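Local atomic coordinates of VP2 (Primate bocaparvovirus 1, PDB entry 7L0Y), a protein that self-assembles in sixty copies into the T=1 icosahedral capsid, about 26 nm across, of a human bocavirus. Residues 68-73 with 201-206; 125-130 with 430-435; 162-167 with 425-430; 434-437 with 441-444. All coordinates share one frame; numbering follows the deposited sequence.

In the fold
Contacts 1 and 3 are buried in the body of the jelly roll, their centres about 9 Å apart, and they touch through T69 with Q166 and T72 with I427; both use strand 161-169 or its neighbour 71-74. Contacts 2 and 4 lie farther out, their centres about 36 and 40 Å from the centre of the chain, and share V434 and P435 of the loop between strands 424-429 and 446-462. Contact 2 is still buried, whereas contact 4 is at the surface. Chemistry follows position: contact 3 is purely aromatic and aliphatic, contact 1 adds an indole-carboxylate bond, contact 2 has little beyond one methyl meeting, and contact 4 combines backbone and weak hydroxyl hydrogen bonds with V434 packing.

Contact 1. Residues 68-73 with 201-206; sequences TTPWTY and LLENSD
The indole of W71 has L202 over one face and E203 at its rim. L202 CB lies over the pyrrole half, off-centre toward the rim and 3.6 Å from the centroid of the five-membered ring, as a CH-pi contact. With CG beside the backbone N (chi1 -75°), the rest of the leucine continues over the same face, CD2 coming to 3.6 Å from W71 CD1. E203 runs past the indole in the opposite direction. Its chain bends at chi2 (76°), which brings OE2 to 3.3 Å from W71 NE1. That hydrogen bond is not straight: OE2 lies somewhat out of the indole plane, and NE1 approaches from above the carboxylate plane; the two planes are 72° apart. P70 packs loosely beside the same oxygen. The corner at P70 takes the chain from strand 65-69 into strand 71-74, and an ST turn from T69 OG1 to W71 N spans it; 202-204 is a 3-10 turn ahead of strand 208-210. The other carboxylate oxygen, E203 OE1, is bonded to Y49 OH. The indole N-H, and probably the phenol, donate to the two oxygens, satisfying the buried carboxyl group, and would favour its charged form where it is ionised.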
loop_
_atom_site.group_PDB
_atom_site.type_symbol
_atom_site.label_atom_id
_atom_site.label_comp_id
_atom_site.label_asym_id
_atom_site.label_seq_id
_atom_site.Cartn_x
_atom_site.Cartn_y
_atom_site.Cartn_z
ATOM N N THR A 68 16.186 -95.865 54.137
ATOM C CA THR A 68 15.756 -96.079 52.770
ATOM C C THR A 68 14.446 -95.348 52.535
ATOM O O THR A 68 13.616 -95.228 53.435
ATOM C CB THR A 68 15.601 -97.569 52.474
ATOM O OG1 THR A 68 14.712 -98.152 53.430
ATOM C CG2 THR A 68 16.934 -98.266 52.554
ATOM N N THR A 69 14.273 -94.857 51.330
ATOM C CA THR A 69 13.168 -93.966 51.032
ATOM C C THR A 69 12.264 -94.610 49.993
ATOM O O THR A 69 12.664 -95.565 49.322
ATOM C CB THR A 69 13.685 -92.624 50.517
ATOM O OG1 THR A 69 14.265 -92.810 49.229
ATOM C CG2 THR A 69 14.756 -92.088 51.441
ATOM N N PRO A 70 11.023 -94.144 49.860
ATOM C CA PRO A 70 10.188 -94.581 48.736
ATOM C C PRO A 70 10.674 -94.097 47.381
ATOM O O PRO A 70 10.159 -94.560 46.363
ATOM C CB PRO A 70 8.817 -93.997 49.082
ATOM C CG PRO A 70 9.120 -92.846 49.950
ATOM C CD PRO A 70 10.296 -93.241 50.761
ATOM N N TRP A 71 11.609 -93.163 47.340
ATOM C CA TRP A 71 12.069 -92.498 46.135
ATOM C C TRP A 71 13.105 -93.311 45.360
ATOM O O TRP A 71 13.817 -94.156 45.901
ATOM C CB TRP A 71 12.663 -91.149 46.501
ATOM C CG TRP A 71 11.658 -90.187 46.975
ATOM C CD1 TRP A 71 11.208 -90.038 48.243
ATOM C CD2 TRP A 71 11.004 -89.198 46.196
ATOM N NE1 TRP A 71 10.289 -89.036 48.301
ATOM C CE2 TRP A 71 10.152 -88.492 47.055
ATOM C CE3 TRP A 71 11.051 -88.840 44.854
ATOM C CZ2 TRP A 71 9.357 -87.454 46.618
ATOM C CZ3 TRP A 71 10.257 -87.818 44.422
ATOM C CH2 TRP A 71 9.416 -87.139 45.295
ATOM N N THR A 72 13.183 -93.018 44.067
ATOM C CA THR A 72 14.254 -93.458 43.189
ATOM C C THR A 72 14.842 -92.229 42.517
ATOM O O THR A 72 14.281 -91.139 42.582
ATOM C CB THR A 72 13.782 -94.453 42.120
ATOM O OG1 THR A 72 12.722 -93.877 41.352
ATOM C CG2 THR A 72 13.307 -95.735 42.734
ATOM N N TYR A 73 15.991 -92.403 41.882
ATOM C CA TYR A 73 16.711 -91.261 41.347
ATOM C C TYR A 73 17.407 -91.630 40.049
ATOM O O TYR A 73 17.666 -92.797 39.765
ATOM C CB TYR A 73 17.725 -90.733 42.364
ATOM C CG TYR A 73 18.803 -91.722 42.696
ATOM C CD1 TYR A 73 20.014 -91.704 42.028
ATOM C CD2 TYR A 73 18.600 -92.695 43.655
ATOM C CE1 TYR A 73 20.984 -92.603 42.317
ATOM C CE2 TYR A 73 19.568 -93.601 43.948
ATOM C CZ TYR A 73 20.758 -93.554 43.280
ATOM O OH TYR A 73 21.737 -94.464 43.577
ATOM N N LEU A 201 13.167 -86.068 54.506
ATOM C CA LEU A 201 11.994 -86.451 53.754
ATOM C C LEU A 201 12.005 -85.624 52.492
ATOM O O LEU A 201 12.140 -84.404 52.557
ATOM C CB LEU A 201 10.732 -86.158 54.543
ATOM C CG LEU A 201 10.635 -86.917 55.846
ATOM C CD1 LEU A 201 9.514 -86.377 56.702
ATOM C CD2 LEU A 201 10.366 -88.325 55.468
ATOM N N LEU A 202 11.869 -86.270 51.343
ATOM C CA LEU A 202 11.854 -85.469 50.135
ATOM C C LEU A 202 10.567 -84.668 50.021
ATOM O O LEU A 202 10.544 -83.654 49.323
ATOM C CB LEU A 202 12.059 -86.348 48.904
ATOM C CG LEU A 202 13.471 -86.884 48.633
ATOM C CD1 LEU A 202 14.482 -85.790 48.832
ATOM C CD2 LEU A 202 13.809 -88.015 49.568
ATOM N N GLU A 203 9.512 -85.084 50.717
ATOM C CA GLU A 203 8.207 -84.431 50.757
ATOM C C GLU A 203 8.254 -83.062 51.390
ATOM O O GLU A 203 7.288 -82.307 51.294
ATOM C CB GLU A 203 7.224 -85.320 51.513
ATOM C CG GLU A 203 6.859 -86.597 50.778
ATOM C CD GLU A 203 7.945 -87.653 50.828
ATOM O OE1 GLU A 203 9.023 -87.384 51.381
ATOM O OE2 GLU A 203 7.724 -88.758 50.301
ATOM N N ASN A 204 9.360 -82.736 52.031
ATOM C CA ASN A 204 9.599 -81.460 52.674
ATOM C C ASN A 204 9.859 -80.343 51.674
ATOM O O ASN A 204 10.108 -79.211 52.087
ATOM C CB ASN A 204 10.782 -81.629 53.628
ATOM C CG ASN A 204 10.818 -80.589 54.704
ATOM O OD1 ASN A 204 9.782 -80.097 55.142
ATOM N ND2 ASN A 204 12.014 -80.256 55.156
ATOM N N SER A 205 9.880 -80.638 50.384
ATOM C CA SER A 205 10.106 -79.642 49.350
ATOM C C SER A 205 8.982 -79.697 48.319
ATOM O O SER A 205 8.033 -80.467 48.444
ATOM C CB SER A 205 11.483 -79.842 48.711
ATOM O OG SER A 205 11.584 -81.098 48.069
ATOM N N ASP A 206 9.092 -78.855 47.298
ATOM C CA ASP A 206 8.121 -78.808 46.215
ATOM C C ASP A 206 8.491 -79.814 45.137
ATOM O O ASP A 206 9.662 -79.946 44.781
ATOM C CB ASP A 206 8.048 -77.415 45.598
ATOM C CG ASP A 206 7.451 -76.391 46.527
ATOM O OD1 ASP A 206 6.878 -76.765 47.560
ATOM O OD2 ASP A 206 7.540 -75.194 46.211
#

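Contact 2. Residues 125-130 with 430-435; sequences NNDLTA and AKIPVP
I432 reaches toward the 125-130 segment with a single methyl, CD1, and this atom makes both of the contact's side-chain meetings. The tight part is aliphatic: CD1 lies 3.9 Å from A130 CB. The extended chain of the isoleucine, with CG1 beside the backbone N and CD1 continuing straight on (chi2 175°), carries the methyl across the gap between the two backbones. The looser part is D127, whose side chain crosses that of I432 obliquely; its OD2 comes only to 4.1 Å from I432 CD1, a plain van der Waals approach of a carboxylate to a methyl. A type I turn from D127 to A130, closed by a weak A130 N to D127 O bond, follows strand 121-126 and brings the two residues near the same methyl. In jelly-roll terms this turn belongs to the DE loop, which in parvoviruses builds the cylinder round the fivefold axis, while 430-435 opens the HI loop, which in the family reaches over the neighbouring subunit. Behind the meeting, I112 touches both D127 and A130, and I446 covers D127 and I432, so the tight side is well enclosed. Away from it the segments diverge toward the partly exposed side, where L128 lies on V13 and N126 packs on T129 of another subunit. P435, at the far end of 430-435, packs on Y447 of a neighbouring subunit.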
loop_
_atom_site.group_PDB
_atom_site.type_symbol
_atom_site.label_atom_id
_atom_site.label_comp_id
_atom_site.label_asym_id
_atom_site.label_seq_id
_atom_site.Cartn_x
_atom_site.Cartn_y
_atom_site.Cartn_z
ATOM N N ASN A 125 -2.512 -102.459 32.814
ATOM C CA ASN A 125 -3.413 -101.535 32.156
ATOM C C ASN A 125 -3.132 -100.113 32.604
ATOM O O ASN A 125 -2.656 -99.869 33.712
ATOM C CB ASN A 125 -4.890 -101.922 32.370
ATOM C CG ASN A 125 -5.287 -102.002 33.826
ATOM O OD1 ASN A 125 -4.810 -101.250 34.668
ATOM N ND2 ASN A 125 -6.187 -102.924 34.125
ATOM N N ASN A 126 -3.397 -99.187 31.697
ATOM C CA ASN A 126 -3.212 -97.774 31.968
ATOM C C ASN A 126 -4.134 -97.310 33.078
ATOM O O ASN A 126 -5.325 -97.628 33.095
ATOM C CB ASN A 126 -3.500 -96.957 30.716
ATOM C CG ASN A 126 -2.415 -97.060 29.692
ATOM O OD1 ASN A 126 -1.254 -97.252 30.025
ATOM N ND2 ASN A 126 -2.786 -96.944 28.425
ATOM N N ASP A 127 -3.572 -96.551 34.012
ATOM C CA ASP A 127 -4.339 -95.660 34.873
ATOM C C ASP A 127 -3.892 -94.252 34.501
ATOM O O ASP A 127 -2.779 -93.828 34.813
ATOM C CB ASP A 127 -4.138 -96.001 36.337
ATOM C CG ASP A 127 -2.704 -96.248 36.670
ATOM O OD1 ASP A 127 -1.897 -96.296 35.730
ATOM O OD2 ASP A 127 -2.382 -96.414 37.858
ATOM N N LEU A 128 -4.781 -93.528 33.824
ATOM C CA LEU A 128 -4.373 -92.309 33.142
ATOM C C LEU A 128 -4.311 -91.135 34.103
ATOM O O LEU A 128 -3.705 -90.103 33.798
ATOM C CB LEU A 128 -5.326 -92.004 31.987
ATOM C CG LEU A 128 -5.421 -92.873 30.725
ATOM C CD1 LEU A 128 -5.685 -94.317 31.028
ATOM C CD2 LEU A 128 -6.522 -92.357 29.824
ATOM N N THR A 129 -4.926 -91.271 35.274
ATOM C CA THR A 129 -4.970 -90.153 36.205
ATOM C C THR A 129 -3.868 -90.253 37.247
ATOM O O THR A 129 -3.773 -89.408 38.140
ATOM C CB THR A 129 -6.342 -90.083 36.865
ATOM O OG1 THR A 129 -6.609 -91.310 37.549
ATOM C CG2 THR A 129 -7.401 -89.872 35.819
ATOM N N ALA A 130 -3.028 -91.276 37.154
ATOM C CA ALA A 130 -1.940 -91.429 38.105
ATOM C C ALA A 130 -0.784 -90.500 37.757
ATOM O O ALA A 130 -0.463 -90.293 36.586
ATOM C CB ALA A 130 -1.470 -92.879 38.136
ATOM N N ALA A 430 3.237 -91.350 42.659
ATOM C CA ALA A 430 2.275 -90.983 43.676
ATOM C C ALA A 430 1.752 -92.230 44.364
ATOM O O ALA A 430 1.311 -93.181 43.718
ATOM C CB ALA A 430 1.125 -90.200 43.060
ATOM N N LYS A 431 1.851 -92.236 45.680
ATOM C CA LYS A 431 1.138 -93.208 46.484
ATOM C C LYS A 431 -0.342 -93.126 46.154
ATOM O O LYS A 431 -0.957 -92.069 46.307
ATOM C CB LYS A 431 1.399 -92.897 47.952
ATOM C CG LYS A 431 0.518 -93.576 48.956
ATOM C CD LYS A 431 0.595 -95.058 48.904
ATOM C CE LYS A 431 0.069 -95.646 50.200
ATOM N NZ LYS A 431 -1.328 -95.261 50.487
ATOM N N ILE A 432 -0.923 -94.232 45.703
ATOM C CA ILE A 432 -2.353 -94.285 45.421
ATOM C C ILE A 432 -3.000 -95.107 46.528
ATOM O O ILE A 432 -2.863 -96.342 46.530
ATOM C CB ILE A 432 -2.656 -94.880 44.043
ATOM C CG1 ILE A 432 -2.103 -93.988 42.939
ATOM C CG2 ILE A 432 -4.150 -95.020 43.860
ATOM C CD1 ILE A 432 -2.257 -94.586 41.580
ATOM N N PRO A 433 -3.703 -94.488 47.462
ATOM C CA PRO A 433 -4.287 -95.246 48.563
ATOM C C PRO A 433 -5.417 -96.136 48.084
ATOM O O PRO A 433 -6.218 -95.755 47.233
ATOM C CB PRO A 433 -4.803 -94.157 49.501
ATOM C CG PRO A 433 -4.014 -92.960 49.141
ATOM C CD PRO A 433 -3.763 -93.042 47.691
ATOM N N VAL A 434 -5.453 -97.339 48.626
ATOM C CA VAL A 434 -6.553 -98.278 48.444
ATOM C C VAL A 434 -7.404 -98.266 49.706
ATOM O O VAL A 434 -6.854 -98.366 50.807
ATOM C CB VAL A 434 -6.038 -99.692 48.140
ATOM C CG1 VAL A 434 -7.084 -100.700 48.441
ATOM C CG2 VAL A 434 -5.679 -99.771 46.681
ATOM N N PRO A 435 -8.721 -98.116 49.598
ATOM C CA PRO A 435 -9.568 -98.186 50.791
ATOM C C PRO A 435 -9.458 -99.547 51.451
ATOM O O PRO A 435 -9.574 -100.587 50.802
ATOM C CB PRO A 435 -10.971 -97.930 50.240
ATOM C CG PRO A 435 -10.892 -98.351 48.843
ATOM C CD PRO A 435 -9.519 -98.019 48.372
#

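Contact 3. Residues 162-167 with 425-430; sequences WKLFQY and IFIKMA
Y167 and F426 form the aromatic part of this contact, an edge-to-face pair with centroids 4.7 Å apart and planes at 66°. The edge belongs to F426: its CE1 stands over the centre of the tyrosine ring and comes to 3.5 Å from Y167 CD1, with CZ a little farther off along the same edge. Y167 holds CG opposite its backbone N (chi1 171°), which swings the ring off strand 161-169 toward F426. In F426, CG lies beside the backbone N and anti to the carbonyl carbon, and it is the far end of the ring rather than CB that reaches Y167. The phenol oxygen is bonded well away from the pair, to the carbonyl of P143, which helps to fix where the ring lies.

Strand 424-429 is the H strand of the jelly roll, hydrogen-bonded in the CHEF sheet to 71-74 on one flank and 132-137 on the other; strand 161-169 pairs with the other edge of 71-74, with 65-69 and with 30-42 of the opposing sheet, so the two segments meet through side chains across strand 71-74, without a hydrogen bond between them. F135 of strand 132-137 lies against F426 and extends the aromatic cluster.

The aliphatic part is smaller. L164 CD2 meets I427 CG2 at 3.6 Å, the two side chains crossing at about a right angle. CG1 of I427 is anti to the backbone N, leaving CG2 as the branch that meets L164. F74 touches both residues, and the other methyl of L164, CD1, rests against one face of W162.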
loop_
_atom_site.group_PDB
_atom_site.type_symbol
_atom_site.label_atom_id
_atom_site.label_comp_id
_atom_site.label_asym_id
_atom_site.label_seq_id
_atom_site.Cartn_x
_atom_site.Cartn_y
_atom_site.Cartn_z
ATOM N N TRP A 162 16.468 -98.706 31.553
ATOM C CA TRP A 162 17.115 -98.205 32.742
ATOM C C TRP A 162 16.210 -98.343 33.956
ATOM O O TRP A 162 15.185 -97.686 34.040
ATOM C CB TRP A 162 17.465 -96.741 32.502
ATOM C CG TRP A 162 18.317 -96.098 33.527
ATOM C CD1 TRP A 162 18.932 -96.695 34.575
ATOM C CD2 TRP A 162 18.691 -94.724 33.571
ATOM N NE1 TRP A 162 19.642 -95.775 35.289
ATOM C CE2 TRP A 162 19.514 -94.554 34.688
ATOM C CE3 TRP A 162 18.397 -93.616 32.776
ATOM C CZ2 TRP A 162 20.049 -93.324 35.035
ATOM C CZ3 TRP A 162 18.931 -92.399 33.118
ATOM C CH2 TRP A 162 19.744 -92.261 34.240
ATOM N N LYS A 163 16.593 -99.199 34.896
ATOM C CA LYS A 163 15.821 -99.386 36.110
ATOM C C LYS A 163 16.442 -98.518 37.178
ATOM O O LYS A 163 17.612 -98.651 37.485
ATOM C CB LYS A 163 15.882 -100.831 36.590
ATOM C CG LYS A 163 15.726 -101.892 35.520
ATOM C CD LYS A 163 15.558 -103.254 36.172
ATOM C CE LYS A 163 15.425 -104.372 35.149
ATOM N NZ LYS A 163 16.737 -104.744 34.554
ATOM N N LEU A 164 15.650 -97.620 37.742
ATOM C CA LEU A 164 16.122 -96.725 38.785
ATOM C C LEU A 164 16.343 -97.433 40.111
ATOM O O LEU A 164 15.643 -98.378 40.448
ATOM C CB LEU A 164 15.158 -95.554 38.944
ATOM C CG LEU A 164 15.368 -94.409 37.950
ATOM C CD1 LEU A 164 16.110 -94.846 36.695
ATOM C CD2 LEU A 164 14.066 -93.705 37.622
ATOM N N PHE A 165 17.332 -96.978 40.863
ATOM C CA PHE A 165 17.615 -97.566 42.157
ATOM C C PHE A 165 16.949 -96.763 43.251
ATOM O O PHE A 165 16.673 -95.584 43.079
ATOM C CB PHE A 165 19.115 -97.613 42.416
ATOM C CG PHE A 165 19.789 -98.809 41.827
ATOM C CD1 PHE A 165 20.075 -99.907 42.610
ATOM C CD2 PHE A 165 20.139 -98.833 40.491
ATOM C CE1 PHE A 165 20.697 -101.012 42.072
ATOM C CE2 PHE A 165 20.763 -99.936 39.946
ATOM C CZ PHE A 165 21.044 -101.028 40.737
ATOM N N GLN A 166 16.677 -97.421 44.371
ATOM C CA GLN A 166 16.087 -96.752 45.510
ATOM C C GLN A 166 17.072 -95.782 46.133
ATOM O O GLN A 166 18.257 -96.078 46.282
ATOM C CB GLN A 166 15.667 -97.780 46.539
ATOM C CG GLN A 166 14.901 -97.198 47.657
ATOM C CD GLN A 166 14.446 -98.238 48.614
ATOM O OE1 GLN A 166 14.716 -99.417 48.436
ATOM N NE2 GLN A 166 13.724 -97.821 49.622
ATOM N N TYR A 167 16.566 -94.624 46.515
ATOM C CA TYR A 167 17.354 -93.635 47.217
ATOM C C TYR A 167 17.433 -93.958 48.699
ATOM O O TYR A 167 16.469 -94.417 49.309
ATOM C CB TYR A 167 16.765 -92.250 46.994
ATOM C CG TYR A 167 17.368 -91.162 47.831
ATOM C CD1 TYR A 167 18.690 -90.798 47.681
ATOM C CD2 TYR A 167 16.590 -90.435 48.699
ATOM C CE1 TYR A 167 19.226 -89.788 48.424
ATOM C CE2 TYR A 167 17.111 -89.430 49.426
ATOM C CZ TYR A 167 18.429 -89.104 49.290
ATOM O OH TYR A 167 18.949 -88.081 50.027
ATOM N N ILE A 425 17.961 -85.846 40.032
ATOM C CA ILE A 425 16.532 -85.875 39.784
ATOM C C ILE A 425 15.953 -87.062 40.533
ATOM O O ILE A 425 16.313 -88.211 40.274
ATOM C CB ILE A 425 16.227 -85.965 38.287
ATOM C CG1 ILE A 425 16.781 -84.745 37.571
ATOM C CG2 ILE A 425 14.739 -86.051 38.070
ATOM C CD1 ILE A 425 16.839 -84.915 36.096
ATOM N N PHE A 426 15.075 -86.780 41.480
ATOM C CA PHE A 426 14.373 -87.806 42.227
ATOM C C PHE A 426 13.008 -88.017 41.611
ATOM O O PHE A 426 12.356 -87.064 41.185
ATOM C CB PHE A 426 14.228 -87.415 43.689
ATOM C CG PHE A 426 15.512 -87.334 44.410
ATOM C CD1 PHE A 426 16.084 -88.465 44.946
ATOM C CD2 PHE A 426 16.155 -86.130 44.557
ATOM C CE1 PHE A 426 17.262 -88.391 45.615
ATOM C CE2 PHE A 426 17.332 -86.061 45.229
ATOM C CZ PHE A 426 17.886 -87.194 45.759
ATOM N N ILE A 427 12.579 -89.262 41.563
ATOM C CA ILE A 427 11.289 -89.605 41.003
ATOM C C ILE A 427 10.688 -90.724 41.830
ATOM O O ILE A 427 11.376 -91.682 42.188
ATOM C CB ILE A 427 11.415 -89.998 39.519
ATOM C CG1 ILE A 427 10.072 -90.403 38.929
ATOM C CG2 ILE A 427 12.421 -91.064 39.349
ATOM C CD1 ILE A 427 10.131 -90.639 37.460
ATOM N N LYS A 428 9.426 -90.573 42.183
ATOM C CA LYS A 428 8.665 -91.699 42.686
ATOM C C LYS A 428 7.266 -91.552 42.141
ATOM O O LYS A 428 6.870 -90.469 41.716
ATOM C CB LYS A 428 8.613 -91.774 44.212
ATOM C CG LYS A 428 7.810 -90.701 44.845
ATOM C CD LYS A 428 7.765 -90.873 46.331
ATOM C CE LYS A 428 6.881 -89.806 46.960
ATOM N NZ LYS A 428 5.459 -89.984 46.614
ATOM N N MET A 429 6.521 -92.638 42.159
ATOM C CA MET A 429 5.124 -92.548 41.795
ATOM C C MET A 429 4.295 -92.083 42.970
ATOM O O MET A 429 4.617 -92.356 44.128
ATOM C CB MET A 429 4.628 -93.883 41.306
ATOM C CG MET A 429 5.181 -94.229 39.972
ATOM S SD MET A 429 4.652 -95.872 39.685
ATOM C CE MET A 429 5.745 -96.686 40.834
ATOM N N ALA A 430 3.237 -91.350 42.659
ATOM C CA ALA A 430 2.275 -90.983 43.676
ATOM C C ALA A 430 1.752 -92.230 44.364
ATOM O O ALA A 430 1.311 -93.181 43.718
ATOM C CB ALA A 430 1.125 -90.200 43.060
#

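Contact 4. Residues 434-437 with 441-444; sequences VPTA and DSYL
The two arms run antiparallel where V434 and S442 meet, and V434 N donates a nearly straight hydrogen bond to S442 O (3.0 Å, 168°), although the N-H arrives from above the carbonyl plane. The neighbouring pair of I432 and L444, joined by a backbone bond, continues this pattern away from the turn, so the segments are the two sides of a hairpin-like loop between strands 424-429 and 446-462, the HI loop of the parvovirus jelly roll.

Side chains add a second connection. S442 has its hydroxyl between the backbone N and the carbonyl carbon (chi1 61°), a rotation that carries OG on to the opposite arm, where it gives a weak hydrogen bond to V434 O at 3.1 Å. The hydroxyl oxygen itself sits among carbons: V434 CG1 and T436 CB each approach S442 OG at 3.5 Å, so that V434 and T436 flank the hydroxyl. The two methyls of V434 divide the work. CG1 serves the serine, while CG2 points the other way along the partner arm, lying 3.6 Å from Y443 C and 4.2 Å from L444 CB.

Y443 turns its own side chain away from 434-437 and sets its ring edge-to-face with H47. D441, at the start of this arm, makes a salt bridge with K431 NZ. Y124 of a neighbouring subunit packs on V434 and L444. Here the arms are joined by one firm backbone bond and a weaker hydroxyl bond, with V434 packed closely along the partner arm, as suits a loop at the surface that also contacts another subunit.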
loop_
_atom_site.group_PDB
_atom_site.type_symbol
_atom_site.label_atom_id
_atom_site.label_comp_id
_atom_site.label_asym_id
_atom_site.label_seq_id
_atom_site.Cartn_x
_atom_site.Cartn_y
_atom_site.Cartn_z
ATOM N N VAL A 434 -5.453 -97.339 48.626
ATOM C CA VAL A 434 -6.553 -98.278 48.444
ATOM C C VAL A 434 -7.404 -98.266 49.706
ATOM O O VAL A 434 -6.854 -98.366 50.807
ATOM C CB VAL A 434 -6.038 -99.692 48.140
ATOM C CG1 VAL A 434 -7.084 -100.700 48.441
ATOM C CG2 VAL A 434 -5.679 -99.771 46.681
ATOM N N PRO A 435 -8.721 -98.116 49.598
ATOM C CA PRO A 435 -9.568 -98.186 50.791
ATOM C C PRO A 435 -9.458 -99.547 51.451
ATOM O O PRO A 435 -9.574 -100.587 50.802
ATOM C CB PRO A 435 -10.971 -97.930 50.240
ATOM C CG PRO A 435 -10.892 -98.351 48.843
ATOM C CD PRO A 435 -9.519 -98.019 48.372
ATOM N N THR A 436 -9.224 -99.531 52.750
ATOM C CA THR A 436 -9.028 -100.751 53.510
ATOM C C THR A 436 -9.861 -100.695 54.779
ATOM O O THR A 436 -10.116 -99.616 55.322
ATOM C CB THR A 436 -7.544 -100.958 53.838
ATOM O OG1 THR A 436 -7.362 -102.233 54.465
ATOM C CG2 THR A 436 -7.033 -99.853 54.743
ATOM N N ALA A 437 -10.308 -101.866 55.233
ATOM C CA ALA A 437 -11.144 -101.923 56.427
ATOM C C ALA A 437 -10.354 -101.539 57.668
ATOM O O ALA A 437 -10.798 -100.707 58.466
ATOM C CB ALA A 437 -11.745 -103.319 56.580
ATOM N N ASP A 441 -1.980 -99.703 56.020
ATOM C CA ASP A 441 -1.945 -99.005 54.744
ATOM C C ASP A 441 -1.847 -99.981 53.585
ATOM O O ASP A 441 -0.935 -100.810 53.525
ATOM C CB ASP A 441 -0.767 -98.040 54.692
ATOM C CG ASP A 441 -0.635 -97.371 53.340
ATOM O OD1 ASP A 441 -1.512 -96.551 52.989
ATOM O OD2 ASP A 441 0.334 -97.681 52.617
ATOM N N SER A 442 -2.785 -99.869 52.657
ATOM C CA SER A 442 -2.725 -100.601 51.408
ATOM C C SER A 442 -2.736 -99.594 50.274
ATOM O O SER A 442 -3.372 -98.543 50.370
ATOM C CB SER A 442 -3.886 -101.589 51.280
ATOM O OG SER A 442 -5.131 -100.918 51.305
ATOM N N TYR A 443 -2.009 -99.906 49.213
ATOM C CA TYR A 443 -1.883 -98.990 48.099
ATOM C C TYR A 443 -2.125 -99.729 46.799
ATOM O O TYR A 443 -2.113 -100.958 46.739
ATOM C CB TYR A 443 -0.513 -98.306 48.076
ATOM C CG TYR A 443 0.654 -99.256 48.083
ATOM C CD1 TYR A 443 1.116 -99.830 46.911
ATOM C CD2 TYR A 443 1.320 -99.551 49.265
ATOM C CE1 TYR A 443 2.180 -100.692 46.917
ATOM C CE2 TYR A 443 2.397 -100.409 49.277
ATOM C CZ TYR A 443 2.823 -100.975 48.103
ATOM O OH TYR A 443 3.896 -101.836 48.117
ATOM N N LEU A 444 -2.341 -98.948 45.755
ATOM C CA LEU A 444 -2.490 -99.500 44.424
ATOM C C LEU A 444 -1.118 -99.788 43.840
ATOM O O LEU A 444 -0.219 -98.949 43.892
ATOM C CB LEU A 444 -3.245 -98.512 43.547
ATOM C CG LEU A 444 -3.697 -98.998 42.188
ATOM C CD1 LEU A 444 -4.715 -100.083 42.412
ATOM C CD2 LEU A 444 -4.295 -97.854 41.414
#